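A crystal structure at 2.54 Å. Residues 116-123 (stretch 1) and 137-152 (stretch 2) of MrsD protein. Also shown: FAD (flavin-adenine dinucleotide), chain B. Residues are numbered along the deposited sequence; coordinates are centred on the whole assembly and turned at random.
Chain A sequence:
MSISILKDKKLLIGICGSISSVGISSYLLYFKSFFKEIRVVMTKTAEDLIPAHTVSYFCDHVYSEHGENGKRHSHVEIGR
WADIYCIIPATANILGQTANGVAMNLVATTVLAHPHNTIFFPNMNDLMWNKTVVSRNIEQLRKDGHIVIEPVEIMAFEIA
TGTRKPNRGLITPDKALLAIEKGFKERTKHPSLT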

# COMPACT_ATOMS: atom_id res chain seq x y z
N HIS A 116 41.87 1.82 8.93
CA HIS A 116 42.57 0.81 9.71
C HIS A 116 41.96 -0.57 9.55
O HIS A 116 40.96 -0.75 8.84
CB HIS A 116 42.55 1.22 11.17
CG HIS A 116 42.83 2.67 11.38
ND1 HIS A 116 44.03 3.25 11.04
CD2 HIS A 116 42.04 3.67 11.84
CE1 HIS A 116 43.97 4.55 11.28
NE2 HIS A 116 42.78 4.83 11.77
N ASN A 117 42.56 -1.55 10.22
CA ASN A 117 42.07 -2.92 10.19
C ASN A 117 40.86 -2.99 11.11
O ASN A 117 40.68 -2.12 11.95
CB ASN A 117 43.14 -3.88 10.69
CG ASN A 117 44.23 -4.12 9.66
OD1 ASN A 117 45.37 -4.44 10.03
ND2 ASN A 117 43.90 -3.98 8.36
N THR A 118 40.06 -4.04 10.95
CA THR A 118 38.85 -4.21 11.76
C THR A 118 38.98 -5.37 12.74
O THR A 118 39.53 -6.42 12.41
CB THR A 118 37.61 -4.50 10.85
OG1 THR A 118 37.38 -3.39 9.98
CG2 THR A 118 36.35 -4.77 11.68
N ILE A 119 38.46 -5.19 13.95
CA ILE A 119 38.51 -6.27 14.92
C ILE A 119 37.14 -6.95 14.92
O ILE A 119 36.11 -6.28 15.09
CB ILE A 119 38.86 -5.76 16.35
CG1 ILE A 119 38.50 -6.84 17.38
CG2 ILE A 119 38.11 -4.50 16.66
CD1 ILE A 119 38.85 -6.48 18.79
N PHE A 120 37.13 -8.27 14.73
CA PHE A 120 35.91 -9.08 14.69
C PHE A 120 35.67 -9.91 15.94
O PHE A 120 36.60 -10.47 16.50
CB PHE A 120 35.95 -10.07 13.53
CG PHE A 120 36.00 -9.43 12.19
CD1 PHE A 120 37.19 -8.88 11.71
CD2 PHE A 120 34.85 -9.39 11.38
CE1 PHE A 120 37.24 -8.29 10.44
CE2 PHE A 120 34.88 -8.81 10.12
CZ PHE A 120 36.08 -8.25 9.64
N PHE A 121 34.41 -10.00 16.35
CA PHE A 121 34.04 -10.82 17.50
C PHE A 121 33.02 -11.85 17.02
O PHE A 121 31.83 -11.71 17.25
CB PHE A 121 33.41 -9.99 18.61
CG PHE A 121 34.39 -9.16 19.39
CD1 PHE A 121 34.89 -7.96 18.87
CD2 PHE A 121 34.80 -9.57 20.66
CE1 PHE A 121 35.77 -7.17 19.61
CE2 PHE A 121 35.67 -8.79 21.42
CZ PHE A 121 36.16 -7.58 20.89
N PRO A 122 33.48 -12.91 16.33
CA PRO A 122 32.59 -13.95 15.82
C PRO A 122 31.68 -14.58 16.87
O PRO A 122 32.03 -14.66 18.05
CB PRO A 122 33.55 -14.98 15.22
CG PRO A 122 34.67 -14.14 14.75
CD PRO A 122 34.87 -13.16 15.90
N ASN A 123 30.53 -15.05 16.41
CA ASN A 123 29.54 -15.69 17.26
C ASN A 123 28.62 -16.47 16.33
O ASN A 123 28.03 -15.92 15.40
CB ASN A 123 28.76 -14.62 18.03
CG ASN A 123 27.64 -15.20 18.84
OD1 ASN A 123 26.56 -15.46 18.32
ND2 ASN A 123 27.88 -15.43 20.13
PA FAD B . 22.42 -9.74 6.29
O1A FAD B . 21.44 -9.43 7.41
O2A FAD B . 22.89 -8.60 5.41
O5B FAD B . 21.83 -10.89 5.28
C5B FAD B . 20.73 -11.78 5.61
C4B FAD B . 19.40 -11.28 5.05
O4B FAD B . 19.49 -9.89 4.77
C3B FAD B . 18.98 -11.93 3.72
O3B FAD B . 17.75 -12.60 4.01
C2B FAD B . 18.88 -10.78 2.78
O2B FAD B . 17.97 -10.81 1.72
C1B FAD B . 18.64 -9.58 3.70
N9A FAD B . 19.05 -8.21 3.25
C8A FAD B . 20.37 -7.60 3.06
N7A FAD B . 20.34 -6.36 2.65
C5A FAD B . 18.94 -6.05 2.53
C6A FAD B . 18.20 -4.88 2.12
N6A FAD B . 18.80 -3.73 1.76
N1A FAD B . 16.77 -4.95 2.10
C2A FAD B . 16.11 -6.09 2.46
N3A FAD B . 16.75 -7.29 2.89
C4A FAD B . 18.21 -7.12 2.86
N1 FAD B . 24.59 -16.61 11.63
C2 FAD B . 25.82 -16.63 12.28
O2 FAD B . 26.88 -16.77 11.62
N3 FAD B . 25.86 -16.48 13.67
C4 FAD B . 24.71 -16.31 14.53
O4 FAD B . 24.86 -16.20 15.81
C4X FAD B . 23.49 -16.28 13.85
N5 FAD B . 22.32 -16.09 14.66
C5X FAD B . 21.06 -16.02 13.99
C6 FAD B . 19.86 -15.83 14.74
C7 FAD B . 18.54 -15.75 14.13
C7M FAD B . 17.30 -15.52 15.05
C8 FAD B . 18.44 -15.88 12.66
C8M FAD B . 17.14 -15.80 11.89
C9 FAD B . 19.59 -16.07 11.88
C9A FAD B . 20.91 -16.15 12.49
N10 FAD B . 22.22 -16.37 11.76
C10 FAD B . 23.45 -16.43 12.42
C1' FAD B . 22.15 -16.50 10.34
C2' FAD B . 22.50 -15.31 9.52
O2' FAD B . 21.54 -14.22 9.88
C3' FAD B . 22.35 -15.59 8.07
O3' FAD B . 23.47 -16.35 7.55
C4' FAD B . 22.21 -14.32 7.18
O4' FAD B . 22.01 -14.77 5.80
C5' FAD B . 23.40 -13.40 7.19
O5' FAD B . 23.31 -12.46 8.27
P FAD B . 24.13 -11.11 8.29
O1P FAD B . 23.77 -10.43 9.54
O2P FAD B . 25.59 -11.44 8.09
O3P FAD B . 23.72 -10.37 6.91
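Stretch 2 (137-152) NIEQLRKDGHIVIEPV

Stretch 2 enters as a helix, leaves helical geometry at Gly-145 and runs on as a strand parallel to stretch 1. The turn is a Schellman motif: Gly-145 has phi 115°, and His-146 N bonds back to Leu-141 O (2.8 Å) while Gly-145 N bonds to Arg-142 O (2.7 Å). An ideal CB here would be jammed against the preceding carbonyl, so the backbone itself calls for glycine.

The parallel register rests on CA-CA distances of 4.5 Å for Ile-119 with Ile-147 and 4.7 Å for Phe-120 with Val-148. Three hydrogen bonds fix it: Ile-147 N to Thr-118 O (3.2 Å), Phe-120 N to Ile-147 O (2.7 Å, nearly linear at 173°) and Ile-149 N to Phe-120 O (2.8 Å).

On the sheet face bearing Phe-120 and Val-148, the Phe-120 ring fills a hollow between strand and helix: CE1 lies 3.7 Å from His-146 CB, and CZ 4.2 Å from Leu-141 CD2. Its edge points toward the His-146 ring face, planes at 78°. Farther along, Pro-122 CG packs against Val-148 CG1 (3.6 Å) and Ile-138 CD1 (4.0 Å).

Ile-149 is the answering bump: its CG1 meets Ile-119 CD1 at 3.6 Å and sits 3.8 Å from the Phe-121 ring centroid, over the face.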

# COMPACT_ATOMS: atom_id res chain seq x y z
N ASN A 137 38.40 -18.83 6.59
CA ASN A 137 38.05 -17.42 6.47
C ASN A 137 38.70 -16.62 7.58
O ASN A 137 39.29 -15.57 7.32
CB ASN A 137 36.51 -17.22 6.44
CG ASN A 137 35.90 -17.47 5.03
OD1 ASN A 137 34.70 -17.72 4.90
ND2 ASN A 137 36.72 -17.39 3.99
N ILE A 138 38.59 -17.12 8.82
CA ILE A 138 39.19 -16.44 9.98
C ILE A 138 40.70 -16.23 9.75
O ILE A 138 41.24 -15.13 9.94
CB ILE A 138 39.04 -17.28 11.28
CG1 ILE A 138 37.55 -17.51 11.60
CG2 ILE A 138 39.78 -16.59 12.44
CD1 ILE A 138 36.93 -16.41 12.42
N GLU A 139 41.36 -17.31 9.33
CA GLU A 139 42.79 -17.27 9.07
C GLU A 139 43.09 -16.19 8.03
O GLU A 139 43.92 -15.30 8.27
CB GLU A 139 43.27 -18.65 8.60
CG GLU A 139 44.79 -18.78 8.40
CD GLU A 139 45.61 -18.14 9.53
OE1 GLU A 139 45.20 -18.27 10.72
OE2 GLU A 139 46.67 -17.51 9.23
N GLN A 140 42.39 -16.25 6.90
CA GLN A 140 42.58 -15.30 5.81
C GLN A 140 42.47 -13.85 6.27
O GLN A 140 43.22 -12.98 5.81
CB GLN A 140 41.58 -15.56 4.69
CG GLN A 140 41.80 -14.73 3.44
CD GLN A 140 43.10 -15.06 2.73
OE1 GLN A 140 43.20 -16.08 2.05
NE2 GLN A 140 44.09 -14.20 2.89
N LEU A 141 41.51 -13.58 7.15
CA LEU A 141 41.31 -12.25 7.70
C LEU A 141 42.54 -11.82 8.51
O LEU A 141 43.00 -10.67 8.41
CB LEU A 141 40.06 -12.23 8.59
CG LEU A 141 38.71 -12.20 7.88
CD1 LEU A 141 37.60 -12.55 8.85
CD2 LEU A 141 38.49 -10.80 7.26
N ARG A 142 43.06 -12.75 9.31
CA ARG A 142 44.25 -12.49 10.11
C ARG A 142 45.42 -12.21 9.16
O ARG A 142 46.10 -11.18 9.28
CB ARG A 142 44.56 -13.68 11.01
CG ARG A 142 43.85 -13.61 12.34
CD ARG A 142 43.65 -14.98 12.95
NE ARG A 142 42.93 -14.89 14.22
CZ ARG A 142 42.39 -15.95 14.83
NH1 ARG A 142 42.50 -17.16 14.27
NH2 ARG A 142 41.71 -15.78 15.96
N LYS A 143 45.65 -13.11 8.21
CA LYS A 143 46.72 -12.92 7.25
C LYS A 143 46.58 -11.53 6.61
O LYS A 143 47.58 -10.87 6.33
CB LYS A 143 46.67 -14.00 6.15
CG LYS A 143 47.87 -13.91 5.21
CD LYS A 143 47.64 -14.58 3.84
CE LYS A 143 46.93 -13.63 2.84
NZ LYS A 143 46.71 -14.27 1.49
N ASP A 144 45.33 -11.09 6.39
CA ASP A 144 45.07 -9.79 5.79
C ASP A 144 45.31 -8.63 6.76
O ASP A 144 45.36 -7.48 6.34
CB ASP A 144 43.64 -9.71 5.27
CG ASP A 144 43.44 -10.50 3.99
OD1 ASP A 144 44.44 -10.96 3.40
OD2 ASP A 144 42.27 -10.65 3.58
N GLY A 145 45.42 -8.93 8.05
CA GLY A 145 45.67 -7.87 9.02
C GLY A 145 44.57 -7.62 10.02
O GLY A 145 44.75 -6.88 10.98
N HIS A 146 43.41 -8.24 9.83
CA HIS A 146 42.31 -8.01 10.76
C HIS A 146 42.49 -8.88 12.00
O HIS A 146 43.16 -9.91 11.94
CB HIS A 146 40.96 -8.32 10.08
CG HIS A 146 40.67 -7.43 8.91
ND1 HIS A 146 40.57 -7.91 7.61
CD2 HIS A 146 40.54 -6.09 8.82
CE1 HIS A 146 40.39 -6.90 6.78
NE2 HIS A 146 40.37 -5.78 7.49
N ILE A 147 41.88 -8.45 13.10
CA ILE A 147 41.93 -9.17 14.36
C ILE A 147 40.62 -9.92 14.54
O ILE A 147 39.54 -9.39 14.23
CB ILE A 147 42.09 -8.19 15.54
CG1 ILE A 147 43.43 -7.46 15.41
CG2 ILE A 147 41.96 -8.93 16.89
CD1 ILE A 147 43.57 -6.34 16.40
N VAL A 148 40.70 -11.15 15.06
CA VAL A 148 39.51 -11.97 15.27
C VAL A 148 39.43 -12.57 16.69
O VAL A 148 39.97 -13.64 16.96
CB VAL A 148 39.46 -13.10 14.22
CG1 VAL A 148 38.23 -13.94 14.43
CG2 VAL A 148 39.47 -12.50 12.85
N ILE A 149 38.75 -11.86 17.58
CA ILE A 149 38.60 -12.33 18.95
C ILE A 149 37.74 -13.59 18.93
O ILE A 149 36.58 -13.57 18.53
CB ILE A 149 37.93 -11.26 19.82
CG1 ILE A 149 38.74 -9.96 19.77
CG2 ILE A 149 37.74 -11.77 21.23
CD1 ILE A 149 40.26 -10.14 19.86
N GLU A 150 38.33 -14.71 19.34
CA GLU A 150 37.61 -15.97 19.34
C GLU A 150 36.52 -15.98 20.39
O GLU A 150 36.57 -15.26 21.38
CB GLU A 150 38.60 -17.12 19.59
CG GLU A 150 39.81 -17.14 18.64
CD GLU A 150 39.95 -18.43 17.83
OE1 GLU A 150 40.59 -18.39 16.74
OE2 GLU A 150 39.42 -19.47 18.30
N PRO A 151 35.47 -16.77 20.16
CA PRO A 151 34.40 -16.84 21.16
C PRO A 151 34.80 -17.87 22.23
O PRO A 151 35.69 -18.70 22.01
CB PRO A 151 33.19 -17.28 20.33
CG PRO A 151 33.81 -18.14 19.26
CD PRO A 151 35.03 -17.33 18.87
N VAL A 152 34.16 -17.81 23.39
CA VAL A 152 34.47 -18.73 24.47
C VAL A 152 33.32 -19.68 24.76
O VAL A 152 32.16 -19.33 24.61
CB VAL A 152 34.82 -17.95 25.77
CG1 VAL A 152 36.14 -17.24 25.59
CG2 VAL A 152 33.74 -16.93 26.08